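Local coordinates for rhusiopathiae surface protein B (Erysipelothrix rhusiopathiae, PDB 3V10) that probably binds collagen, as the collagen-binding region of a longer surface adhesin of the cell wall, at residues G19-P24 against S119-A124; P27-L32 against S304-F309; L53-N58 against T137-G142; V61-L66 against I149-P154. All coordinates share one frame; numbering follows the deposited sequence.

Interaction 1: G19-P24 against S119-A124; sequences GLINNP and SVYDNA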
loop_
_atom_site.group_PDB
_atom_site.type_symbol
_atom_site.label_atom_id
_atom_site.label_comp_id
_atom_site.label_asym_id
_atom_site.label_seq_id
_atom_site.Cartn_x
_atom_site.Cartn_y
_atom_site.Cartn_z
ATOM N N GLY A 19 -15.538 7.942 -2.400
ATOM C CA GLY A 19 -15.257 9.364 -2.444
ATOM C C GLY A 19 -13.989 9.649 -3.228
ATOM O O GLY A 19 -13.356 8.730 -3.759
ATOM N N LEU A 20 -13.609 10.920 -3.300
ATOM C CA LEU A 20 -12.414 11.317 -4.032
ATOM C C LEU A 20 -11.156 10.728 -3.403
ATOM O O LEU A 20 -10.858 10.980 -2.238
ATOM C CB LEU A 20 -12.315 12.842 -4.075
ATOM C CG LEU A 20 -11.200 13.497 -4.891
ATOM C CD1 LEU A 20 -11.278 13.063 -6.357
ATOM C CD2 LEU A 20 -11.332 15.009 -4.775
ATOM N N ILE A 21 -10.426 9.932 -4.176
ATOM C CA ILE A 21 -9.200 9.323 -3.685
ATOM C C ILE A 21 -8.086 10.339 -3.895
ATOM O O ILE A 21 -7.829 10.777 -5.015
ATOM C CB ILE A 21 -8.908 8.004 -4.425
ATOM C CG1 ILE A 21 -10.024 7.002 -4.112
ATOM C CG2 ILE A 21 -7.551 7.443 -3.996
ATOM C CD1 ILE A 21 -9.933 5.704 -4.883
ATOM N N ASN A 22 -7.426 10.703 -2.798
ATOM C CA ASN A 22 -6.385 11.726 -2.808
ATOM C C ASN A 22 -4.980 11.376 -3.311
ATOM O O ASN A 22 -4.353 12.184 -4.005
ATOM C CB ASN A 22 -6.298 12.337 -1.404
ATOM C CG ASN A 22 -5.317 13.482 -1.324
ATOM O OD1 ASN A 22 -4.180 13.313 -0.879
ATOM N ND2 ASN A 22 -5.749 14.659 -1.763
ATOM N N ASN A 23 -4.478 10.193 -2.961
ATOM C CA ASN A 23 -3.141 9.786 -3.387
ATOM C C ASN A 23 -3.036 8.260 -3.478
ATOM O O ASN A 23 -3.861 7.541 -2.914
ATOM C CB ASN A 23 -2.093 10.332 -2.412
ATOM C CG ASN A 23 -2.263 9.783 -1.014
ATOM O OD1 ASN A 23 -2.120 8.586 -0.792
ATOM N ND2 ASN A 23 -2.577 10.657 -0.062
ATOM N N PRO A 24 -2.017 7.750 -4.192
ATOM C CA PRO A 24 -1.818 6.308 -4.357
ATOM C C PRO A 24 -1.131 5.590 -3.193
ATOM O O PRO A 24 -0.758 4.427 -3.328
ATOM C CB PRO A 24 -0.985 6.233 -5.636
ATOM C CG PRO A 24 -0.108 7.420 -5.499
ATOM C CD PRO A 24 -1.074 8.502 -5.040
ATOM N N SER A 119 -5.572 -2.994 -5.001
ATOM C CA SER A 119 -4.995 -2.408 -6.203
ATOM C C SER A 119 -4.258 -1.109 -5.920
ATOM O O SER A 119 -4.465 -0.470 -4.889
ATOM C CB SER A 119 -6.087 -2.154 -7.250
ATOM O OG SER A 119 -6.953 -1.111 -6.841
ATOM N N VAL A 120 -3.384 -0.737 -6.844
ATOM C CA VAL A 120 -2.615 0.494 -6.739
ATOM C C VAL A 120 -2.777 1.216 -8.068
ATOM O O VAL A 120 -2.964 0.576 -9.108
ATOM C CB VAL A 120 -1.110 0.196 -6.483
ATOM C CG1 VAL A 120 -0.571 -0.754 -7.550
ATOM C CG2 VAL A 120 -0.314 1.484 -6.483
ATOM N N TYR A 121 -2.740 2.543 -8.052
ATOM C CA TYR A 121 -2.879 3.272 -9.303
ATOM C C TYR A 121 -1.687 4.149 -9.631
ATOM O O TYR A 121 -1.006 4.664 -8.744
ATOM C CB TYR A 121 -4.154 4.133 -9.320
ATOM C CG TYR A 121 -4.152 5.337 -8.404
ATOM C CD1 TYR A 121 -4.681 5.258 -7.118
ATOM C CD2 TYR A 121 -3.654 6.566 -8.838
ATOM C CE1 TYR A 121 -4.724 6.373 -6.285
ATOM C CE2 TYR A 121 -3.689 7.692 -8.011
ATOM C CZ TYR A 121 -4.232 7.585 -6.738
ATOM O OH TYR A 121 -4.324 8.692 -5.926
ATOM N N ASP A 122 -1.433 4.276 -10.928
ATOM C CA ASP A 122 -0.366 5.116 -11.440
ATOM C C ASP A 122 -1.095 6.290 -12.072
ATOM O O ASP A 122 -2.213 6.140 -12.552
ATOM C CB ASP A 122 0.453 4.391 -12.513
ATOM C CG ASP A 122 1.279 3.251 -11.953
ATOM O OD1 ASP A 122 1.942 3.446 -10.909
ATOM O OD2 ASP A 122 1.275 2.162 -12.566
ATOM N N ASN A 123 -0.468 7.458 -12.062
ATOM C CA ASN A 123 -1.073 8.651 -12.647
ATOM C C ASN A 123 0.017 9.404 -13.394
ATOM O O ASN A 123 0.955 9.912 -12.787
ATOM C CB ASN A 123 -1.690 9.513 -11.539
ATOM C CG ASN A 123 -1.886 10.960 -11.956
ATOM O OD1 ASN A 123 -2.277 11.258 -13.086
ATOM N ND2 ASN A 123 -1.630 11.872 -11.025
ATOM N N ALA A 124 -0.117 9.461 -14.714
ATOM C CA ALA A 124 0.868 10.111 -15.577
ATOM C C ALA A 124 0.694 11.617 -15.755
ATOM O O ALA A 124 1.574 12.283 -16.305
ATOM C CB ALA A 124 0.868 9.432 -16.941
HETATM O O HOH W 1 -3.299 10.949 -6.888
HETATM O O HOH W 2 -2.786 3.233 -4.938
#
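The phenol ring of Y121 is covered on one face by P24, whose CB stands 3.6 Å above the plane, over the ring centre. The line from P24 CB to the centroid of the Y121 ring is 14° off the ring normal, the geometry of a CH-pi contact, and the two side chains cross at about a right angle. At the edge, in the plane of the ring, water 1 lies 2.7 Å from Y121 OH in a hydrogen bond; the same water donates a weak one to N22 O. I21 approaches the ring obliquely, with CG2 3.8 Å from Y121 CE1. A second water lies 2.9 Å from P24 O, to which it can donate, and accepts from Y121 N at 3.2 Å. With no direct hydrogen bond between the segments, ring packing and these waters make the join. The backbone of I21 bonds to T150 and S152 in a small three-stranded sheet, while Y121 belongs to strand 112-123 and also touches I28, L63 and I151. A tyrosine packed between two sheets in this way forms part of the core of the N-terminal domain, an immunoglobulin-like beta sandwich consistent with the DEv-IgG fold.

Interaction 2: P27-L32 against S304-F309; sequences PIEFNL and SVVNMF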
loop_
_atom_site.group_PDB
_atom_site.type_symbol
_atom_site.label_atom_id
_atom_site.label_comp_id
_atom_site.label_asym_id
_atom_site.label_seq_id
_atom_site.Cartn_x
_atom_site.Cartn_y
_atom_site.Cartn_z
ATOM N N PRO A 27 -4.101 1.356 -0.711
ATOM C CA PRO A 27 -4.682 0.552 -1.788
ATOM C C PRO A 27 -6.132 0.935 -2.061
ATOM O O PRO A 27 -6.801 1.516 -1.203
ATOM C CB PRO A 27 -4.608 -0.879 -1.249
ATOM C CG PRO A 27 -3.622 -0.811 -0.103
ATOM C CD PRO A 27 -3.881 0.541 0.495
ATOM N N ILE A 28 -6.602 0.623 -3.266
ATOM C CA ILE A 28 -7.998 0.839 -3.623
ATOM C C ILE A 28 -8.525 -0.590 -3.561
ATOM O O ILE A 28 -8.080 -1.451 -4.315
ATOM C CB ILE A 28 -8.159 1.422 -5.043
ATOM C CG1 ILE A 28 -7.622 2.856 -5.064
ATOM C CG2 ILE A 28 -9.622 1.428 -5.444
ATOM C CD1 ILE A 28 -7.772 3.582 -6.385
ATOM N N GLU A 29 -9.448 -0.839 -2.636
ATOM C CA GLU A 29 -9.986 -2.176 -2.418
ATOM C C GLU A 29 -11.257 -2.540 -3.163
ATOM O O GLU A 29 -12.189 -1.740 -3.280
ATOM C CB GLU A 29 -10.242 -2.393 -0.928
ATOM C CG GLU A 29 -9.046 -2.183 -0.040
ATOM C CD GLU A 29 -9.453 -2.021 1.407
ATOM O OE1 GLU A 29 -10.238 -2.862 1.897
ATOM O OE2 GLU A 29 -8.993 -1.055 2.051
ATOM N N PHE A 30 -11.285 -3.776 -3.645
ATOM C CA PHE A 30 -12.435 -4.300 -4.356
ATOM C C PHE A 30 -12.887 -5.554 -3.629
ATOM O O PHE A 30 -12.083 -6.440 -3.346
ATOM C CB PHE A 30 -12.062 -4.643 -5.800
ATOM C CG PHE A 30 -11.812 -3.441 -6.656
ATOM C CD1 PHE A 30 -12.863 -2.813 -7.314
ATOM C CD2 PHE A 30 -10.533 -2.913 -6.775
ATOM C CE1 PHE A 30 -12.645 -1.674 -8.081
ATOM C CE2 PHE A 30 -10.301 -1.770 -7.540
ATOM C CZ PHE A 30 -11.360 -1.149 -8.195
ATOM N N ASN A 31 -14.170 -5.607 -3.294
ATOM C CA ASN A 31 -14.728 -6.767 -2.618
ATOM C C ASN A 31 -15.725 -7.416 -3.563
ATOM O O ASN A 31 -16.592 -6.744 -4.121
ATOM C CB ASN A 31 -15.432 -6.355 -1.329
ATOM C CG ASN A 31 -16.195 -7.497 -0.703
ATOM O OD1 ASN A 31 -15.607 -8.414 -0.127
ATOM N ND2 ASN A 31 -17.517 -7.460 -0.827
ATOM N N LEU A 32 -15.603 -8.725 -3.736
ATOM C CA LEU A 32 -16.477 -9.459 -4.637
ATOM C C LEU A 32 -16.911 -10.790 -4.033
ATOM O O LEU A 32 -16.119 -11.495 -3.407
ATOM C CB LEU A 32 -15.741 -9.695 -5.964
ATOM C CG LEU A 32 -16.450 -10.410 -7.109
ATOM C CD1 LEU A 32 -17.545 -9.516 -7.682
ATOM C CD2 LEU A 32 -15.427 -10.761 -8.187
ATOM N N SER A 304 0.395 5.481 8.644
ATOM C CA SER A 304 0.118 4.062 8.553
ATOM C C SER A 304 -0.184 3.663 7.126
ATOM O O SER A 304 -0.434 4.510 6.266
ATOM C CB SER A 304 -1.069 3.704 9.442
ATOM O OG SER A 304 -2.249 4.336 8.982
ATOM N N VAL A 305 -0.140 2.359 6.886
ATOM C CA VAL A 305 -0.425 1.801 5.576
ATOM C C VAL A 305 -1.572 0.818 5.757
ATOM O O VAL A 305 -1.512 -0.074 6.606
ATOM C CB VAL A 305 0.809 1.055 4.990
ATOM C CG1 VAL A 305 0.484 0.510 3.600
ATOM C CG2 VAL A 305 1.998 1.997 4.912
ATOM N N VAL A 306 -2.631 0.993 4.975
ATOM C CA VAL A 306 -3.772 0.095 5.059
ATOM C C VAL A 306 -3.326 -1.258 4.521
ATOM O O VAL A 306 -2.545 -1.324 3.570
ATOM C CB VAL A 306 -4.963 0.624 4.224
ATOM C CG1 VAL A 306 -6.101 -0.381 4.236
ATOM C CG2 VAL A 306 -5.444 1.951 4.799
ATOM N N ASN A 307 -3.808 -2.326 5.150
ATOM C CA ASN A 307 -3.473 -3.694 4.757
ATOM C C ASN A 307 -3.514 -3.831 3.242
ATOM O O ASN A 307 -4.538 -3.566 2.608
ATOM C CB ASN A 307 -4.448 -4.683 5.408
ATOM C CG ASN A 307 -4.079 -6.128 5.141
ATOM O OD1 ASN A 307 -4.108 -6.583 4.001
ATOM N ND2 ASN A 307 -3.727 -6.858 6.196
ATOM N N MET A 308 -2.397 -4.264 2.669
ATOM C CA MET A 308 -2.290 -4.393 1.224
ATOM C C MET A 308 -2.326 -5.820 0.676
ATOM O O MET A 308 -2.012 -6.045 -0.498
ATOM C CB MET A 308 -1.019 -3.673 0.748
ATOM C CG MET A 308 0.315 -4.150 1.353
ATOM S SD MET A 308 0.717 -3.713 3.099
ATOM C CE MET A 308 1.299 -5.285 3.607
ATOM N N PHE A 309 -2.731 -6.775 1.508
ATOM C CA PHE A 309 -2.793 -8.178 1.090
ATOM C C PHE A 309 -4.108 -8.579 0.431
ATOM O O PHE A 309 -5.187 -8.187 0.874
ATOM C CB PHE A 309 -2.555 -9.101 2.293
ATOM C CG PHE A 309 -1.132 -9.107 2.791
ATOM C CD1 PHE A 309 -0.131 -9.755 2.071
ATOM C CD2 PHE A 309 -0.801 -8.493 3.992
ATOM C CE1 PHE A 309 1.187 -9.793 2.545
ATOM C CE2 PHE A 309 0.512 -8.522 4.476
ATOM C CZ PHE A 309 1.507 -9.175 3.751
#
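N307, whose carbonyl O lies 4.0 Å from P27 CG across the contact, folds its own chain with a short side-chain bond: F309 N donates to N307 OD1 at 2.9 Å, with an N-H...O angle of 155°. The donor is tilted 34° from the carbonyl plane. Because the acceptor belongs to the residue two places earlier, this is an Asx turn, and it bends the chain just past the end of strand 303-306. The other atom of the amide, ND2, bonds to the carbonyl oxygens of K272 and L274, and K118 NZ, from strand 112-123 of the N-terminal sheet, bonds to both N307 O and F309 O, so side chain and backbone of the turn both have partners elsewhere in the chain.

Across the contact the interaction is van der Waals packing. The P27 ring presents two carbons: CD rests 3.9 Å from V306 CB and 3.8 Å from V306 O, while CG lies 4.0 Å from M308 CB. M308 meets the ring through CB alone, and the rest of its side chain leads away. E29 leans over from two residues further on, its OE2 3.7 Å from V306 CG1, a carboxylate beside a methyl with no polar bond between them.

P27 immediately precedes strand 28-35 of the N-terminal domain, whereas V306 ends a strand paired with 276-286 in the C-terminal one. The contact therefore lies at the interdomain junction, where the chain turns back toward strand 311-315. That strand enters the N-terminal sheet beside 71-77 and 112-123, consistent with the latch of the Collagen Hug model.

Interaction 3: L53-N58 against T137-G142; sequences LTLPSN and TNLGLG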
loop_
_atom_site.group_PDB
_atom_site.type_symbol
_atom_site.label_atom_id
_atom_site.label_comp_id
_atom_site.label_asym_id
_atom_site.label_seq_id
_atom_site.Cartn_x
_atom_site.Cartn_y
_atom_site.Cartn_z
ATOM N N LEU A 53 -11.275 -10.573 -13.912
ATOM C CA LEU A 53 -11.542 -9.252 -13.367
ATOM C C LEU A 53 -10.646 -8.272 -14.121
ATOM O O LEU A 53 -9.492 -8.583 -14.419
ATOM C CB LEU A 53 -11.214 -9.223 -11.870
ATOM C CG LEU A 53 -11.931 -10.285 -11.029
ATOM C CD1 LEU A 53 -11.499 -10.178 -9.570
ATOM C CD2 LEU A 53 -13.430 -10.103 -11.152
ATOM N N THR A 54 -11.182 -7.101 -14.442
ATOM C CA THR A 54 -10.415 -6.093 -15.160
ATOM C C THR A 54 -10.477 -4.754 -14.448
ATOM O O THR A 54 -11.508 -4.090 -14.455
ATOM C CB THR A 54 -10.944 -5.902 -16.591
ATOM O OG1 THR A 54 -10.979 -7.168 -17.261
ATOM C CG2 THR A 54 -10.047 -4.949 -17.368
ATOM N N LEU A 55 -9.368 -4.364 -13.833
ATOM C CA LEU A 55 -9.295 -3.095 -13.133
ATOM C C LEU A 55 -9.420 -1.980 -14.172
ATOM O O LEU A 55 -8.919 -2.096 -15.289
ATOM C CB LEU A 55 -7.976 -3.002 -12.360
ATOM C CG LEU A 55 -7.898 -3.955 -11.160
ATOM C CD1 LEU A 55 -6.459 -4.103 -10.694
ATOM C CD2 LEU A 55 -8.796 -3.444 -10.026
ATOM N N PRO A 56 -10.091 -0.878 -13.811
ATOM C CA PRO A 56 -10.294 0.255 -14.719
ATOM C C PRO A 56 -9.053 1.081 -15.019
ATOM O O PRO A 56 -8.051 1.010 -14.310
ATOM C CB PRO A 56 -11.363 1.073 -14.000
ATOM C CG PRO A 56 -10.944 0.904 -12.561
ATOM C CD PRO A 56 -10.599 -0.573 -12.461
ATOM N N SER A 57 -9.129 1.874 -16.080
ATOM C CA SER A 57 -8.015 2.728 -16.451
ATOM C C SER A 57 -8.423 3.642 -17.590
ATOM O O SER A 57 -9.409 3.387 -18.270
ATOM C CB SER A 57 -6.835 1.878 -16.923
ATOM O OG SER A 57 -7.164 1.216 -18.133
ATOM N N ASN A 58 -7.679 4.726 -17.771
ATOM C CA ASN A 58 -7.917 5.611 -18.902
ATOM C C ASN A 58 -6.530 5.909 -19.448
ATOM O O ASN A 58 -5.605 5.146 -19.187
ATOM C CB ASN A 58 -8.701 6.890 -18.531
ATOM C CG ASN A 58 -8.024 7.740 -17.482
ATOM O OD1 ASN A 58 -6.803 7.818 -17.409
ATOM N ND2 ASN A 58 -8.836 8.422 -16.675
ATOM N N THR A 137 -16.517 1.502 -12.665
ATOM C CA THR A 137 -16.203 0.133 -13.042
ATOM C C THR A 137 -17.056 -0.952 -12.382
ATOM O O THR A 137 -17.621 -0.763 -11.303
ATOM C CB THR A 137 -14.710 -0.157 -12.708
ATOM O OG1 THR A 137 -14.315 -1.425 -13.244
ATOM C CG2 THR A 137 -14.508 -0.181 -11.193
ATOM N N ASN A 138 -17.147 -2.087 -13.065
ATOM C CA ASN A 138 -17.839 -3.262 -12.558
ATOM C C ASN A 138 -16.828 -4.395 -12.728
ATOM O O ASN A 138 -17.189 -5.568 -12.803
ATOM C CB ASN A 138 -19.129 -3.560 -13.347
ATOM C CG ASN A 138 -18.903 -3.650 -14.845
ATOM O OD1 ASN A 138 -17.777 -3.800 -15.314
ATOM N ND2 ASN A 138 -19.993 -3.569 -15.609
ATOM N N LEU A 139 -15.549 -4.016 -12.770
ATOM C CA LEU A 139 -14.437 -4.957 -12.947
ATOM C C LEU A 139 -14.596 -5.831 -14.186
ATOM O O LEU A 139 -14.001 -6.907 -14.276
ATOM C CB LEU A 139 -14.273 -5.847 -11.714
ATOM C CG LEU A 139 -13.727 -5.165 -10.457
ATOM C CD1 LEU A 139 -13.581 -6.182 -9.339
ATOM C CD2 LEU A 139 -12.379 -4.518 -10.775
ATOM N N GLY A 140 -15.399 -5.369 -15.137
ATOM C CA GLY A 140 -15.609 -6.131 -16.354
ATOM C C GLY A 140 -16.691 -7.189 -16.248
ATOM O O GLY A 140 -16.997 -7.869 -17.225
ATOM N N LEU A 141 -17.281 -7.334 -15.067
ATOM C CA LEU A 141 -18.339 -8.320 -14.861
ATOM C C LEU A 141 -19.659 -7.690 -15.313
ATOM O O LEU A 141 -20.292 -6.925 -14.580
ATOM C CB LEU A 141 -18.383 -8.721 -13.384
ATOM C CG LEU A 141 -17.017 -9.161 -12.825
ATOM C CD1 LEU A 141 -17.106 -9.377 -11.318
ATOM C CD2 LEU A 141 -16.559 -10.434 -13.521
ATOM N N GLY A 142 -20.050 -8.017 -16.543
ATOM C CA GLY A 142 -21.251 -7.463 -17.148
ATOM C C GLY A 142 -22.580 -7.526 -16.418
ATOM O O GLY A 142 -23.477 -6.731 -16.707
HETATM O O HOH W 3 -13.313 -8.880 -16.819
HETATM O O HOH W 4 -12.868 -2.036 -15.459
#
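T137 meets P56 at about a right angle, the closest pair being T137 CB and P56 CB at 3.8 Å. Its OG1 is anti to the backbone N (chi1 -172°) and accepts from L139 N at 2.9 Å, an ST turn; water 4 bonds to this hydroxyl and to T54 O. N138 adds an Asx turn, its OD1 accepting from G140 N. L139 carries the largest share of the contact. Its O takes the hydrogen of T54 N at 2.8 Å, an almost straight bond (159°) whose donor stands 50° above the carbonyl plane, and L139 CA returns a CH...O contact to T54 O at 3.4 Å. Water 3 links L139 O to T54 OG1. The L139 side chain lies alongside L55, with CD2 atoms 3.8 Å apart. G140 follows at a positive phi as the second corner of a type I' turn, which L141 N closes by bonding to N138 O. L141 CD1 touches L53 CD2 at 3.8 Å, the two leucines meeting at a slant. Chemically, the contact divides in two: leucine methyls join the core next to F30 and L32, while one direct backbone bond and two bridging waters satisfy polar atoms.

Interaction 4: V61-L66 against I149-P154; sequences VSLRSL and ITISQP
V61 and I151 reach toward each other tip to tip, and their contact is the tightest of the apolar ones: V61 CG1 to I151 CD1, 3.6 Å. V61 CG1 is anti to its backbone N (chi1 -178°), while the extended chi2 of I151 (173°) carries CD1 out to meet it. The same I151 CD1 also touches L63 CD1 at 3.8 Å, so one methyl packs against two residues of strand 61-65. L63 CD2 has a looser neighbour in I149 CD1, 4.4 Å away. A second kind of contact is amide against methyl: V61 CG2 lies 3.5 Å from Q153 NE2 and 3.8 Å from Q153 CD. The NE2 end of that amide has its partners elsewhere, bonding to N123 OD1 and E60 OE1. Backbone pairing plays no part between the segments, whose strand axes come no closer than 10.0 Å and run at 125° to one another. Instead, strand 61-65 pairs with 112-123, whereas 150-153 lies in the small sheet between 20-21 and 131-134, so the segments belong to different sheets. Alternate residues, V61 and L63 on one side and I149, I151 and Q153 on the other, face inward, the pattern of the packed interior of a beta sandwich.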
loop_
_atom_site.group_PDB
_atom_site.type_symbol
_atom_site.label_atom_id
_atom_site.label_comp_id
_atom_site.label_asym_id
_atom_site.label_seq_id
_atom_site.Cartn_x
_atom_site.Cartn_y
_atom_site.Cartn_z
ATOM N N VAL A 61 -4.523 7.335 -15.962
ATOM C CA VAL A 61 -4.627 6.594 -14.706
ATOM C C VAL A 61 -5.015 5.133 -14.926
ATOM O O VAL A 61 -6.015 4.835 -15.578
ATOM C CB VAL A 61 -5.675 7.248 -13.771
ATOM C CG1 VAL A 61 -5.737 6.504 -12.435
ATOM C CG2 VAL A 61 -5.329 8.700 -13.550
ATOM N N SER A 62 -4.214 4.221 -14.381
ATOM C CA SER A 62 -4.483 2.795 -14.502
ATOM C C SER A 62 -4.367 2.123 -13.143
ATOM O O SER A 62 -3.437 2.395 -12.385
ATOM C CB SER A 62 -3.499 2.133 -15.481
ATOM O OG SER A 62 -3.755 2.525 -16.821
ATOM N N LEU A 63 -5.331 1.268 -12.827
ATOM C CA LEU A 63 -5.299 0.529 -11.573
ATOM C C LEU A 63 -4.721 -0.831 -11.898
ATOM O O LEU A 63 -5.011 -1.391 -12.955
ATOM C CB LEU A 63 -6.704 0.366 -10.988
ATOM C CG LEU A 63 -7.175 1.509 -10.085
ATOM C CD1 LEU A 63 -7.292 2.786 -10.898
ATOM C CD2 LEU A 63 -8.517 1.144 -9.462
ATOM N N ARG A 64 -3.893 -1.355 -11.002
ATOM C CA ARG A 64 -3.273 -2.655 -11.223
ATOM C C ARG A 64 -3.026 -3.371 -9.901
ATOM O O ARG A 64 -3.089 -2.766 -8.825
ATOM C CB ARG A 64 -1.946 -2.487 -11.971
ATOM C CG ARG A 64 -0.841 -1.812 -11.166
ATOM C CD ARG A 64 0.494 -1.908 -11.891
ATOM N NE ARG A 64 1.624 -1.570 -11.027
ATOM C CZ ARG A 64 1.833 -0.364 -10.512
ATOM N NH1 ARG A 64 2.882 -0.144 -9.736
ATOM N NH2 ARG A 64 0.992 0.626 -10.772
ATOM N N SER A 65 -2.769 -4.670 -9.985
ATOM C CA SER A 65 -2.490 -5.456 -8.791
ATOM C C SER A 65 -1.133 -5.009 -8.243
ATOM O O SER A 65 -0.317 -4.455 -8.978
ATOM C CB SER A 65 -2.450 -6.950 -9.145
ATOM O OG SER A 65 -1.844 -7.712 -8.115
ATOM N N LEU A 66 -0.894 -5.226 -6.956
ATOM C CA LEU A 66 0.391 -4.857 -6.357
ATOM C C LEU A 66 1.432 -5.928 -6.666
ATOM O O LEU A 66 2.634 -5.719 -6.480
ATOM C CB LEU A 66 0.276 -4.745 -4.836
ATOM C CG LEU A 66 -0.321 -3.496 -4.190
ATOM C CD1 LEU A 66 -1.732 -3.246 -4.703
ATOM C CD2 LEU A 66 -0.321 -3.697 -2.673
ATOM N N ILE A 149 -15.518 5.551 -9.278
ATOM C CA ILE A 149 -14.240 5.704 -8.612
ATOM C C ILE A 149 -13.726 7.049 -9.100
ATOM O O ILE A 149 -13.639 7.290 -10.310
ATOM C CB ILE A 149 -13.236 4.589 -9.008
ATOM C CG1 ILE A 149 -13.642 3.268 -8.347
ATOM C CG2 ILE A 149 -11.820 4.997 -8.614
ATOM C CD1 ILE A 149 -12.693 2.110 -8.633
ATOM N N THR A 150 -13.433 7.935 -8.157
ATOM C CA THR A 150 -12.923 9.262 -8.471
ATOM C C THR A 150 -11.516 9.378 -7.908
ATOM O O THR A 150 -11.300 9.194 -6.708
ATOM C CB THR A 150 -13.814 10.366 -7.853
ATOM O OG1 THR A 150 -13.810 10.245 -6.426
ATOM C CG2 THR A 150 -15.240 10.228 -8.355
ATOM N N ILE A 151 -10.562 9.681 -8.784
ATOM C CA ILE A 151 -9.167 9.800 -8.391
ATOM C C ILE A 151 -8.632 11.194 -8.659
ATOM O O ILE A 151 -8.756 11.719 -9.763
ATOM C CB ILE A 151 -8.283 8.787 -9.157
ATOM C CG1 ILE A 151 -8.677 7.356 -8.781
ATOM C CG2 ILE A 151 -6.806 9.038 -8.846
ATOM C CD1 ILE A 151 -7.982 6.297 -9.612
ATOM N N SER A 152 -8.030 11.787 -7.639
ATOM C CA SER A 152 -7.472 13.120 -7.769
ATOM C C SER A 152 -6.130 13.107 -8.481
ATOM O O SER A 152 -5.230 12.342 -8.130
ATOM C CB SER A 152 -7.295 13.761 -6.395
ATOM O OG SER A 152 -6.532 14.949 -6.504
ATOM N N GLN A 153 -6.011 13.961 -9.490
ATOM C CA GLN A 153 -4.776 14.106 -10.241
ATOM C C GLN A 153 -4.299 15.511 -9.922
ATOM O O GLN A 153 -4.652 16.465 -10.609
ATOM C CB GLN A 153 -5.035 13.969 -11.737
ATOM C CG GLN A 153 -5.397 12.569 -12.174
ATOM C CD GLN A 153 -5.751 12.507 -13.641
ATOM O OE1 GLN A 153 -6.852 12.888 -14.041
ATOM N NE2 GLN A 153 -4.812 12.043 -14.459
ATOM N N PRO A 154 -3.489 15.654 -8.864
ATOM C CA PRO A 154 -2.970 16.960 -8.450
ATOM C C PRO A 154 -2.143 17.673 -9.509
ATOM O O PRO A 154 -1.361 17.055 -10.228
ATOM C CB PRO A 154 -2.153 16.624 -7.205
ATOM C CG PRO A 154 -1.627 15.254 -7.527
ATOM C CD PRO A 154 -2.860 14.573 -8.082
#

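Interactions 1 and 4 share one patch of core, their centres about 4 Å apart, and I21 N lies 2.8 Å from T150 O, a probable hydrogen bond. Interaction 3, its centre about 13 Å from that of interaction 4, continues the same interior, with P56 O 3.1 Å from L63 N. Strand 28-35 of interaction 2 ties these together: F30 CZ lies 3.5 Å from I149 CD1 and F30 CE2 3.4 Å from L55 CD2. Its other segment, 304-309, leaves the C-terminal domain, and M308 CB packs 3.5 Å from L66 CD2. Three contacts thus build the N-terminal sandwich, while interaction 2 joins it to the second domain.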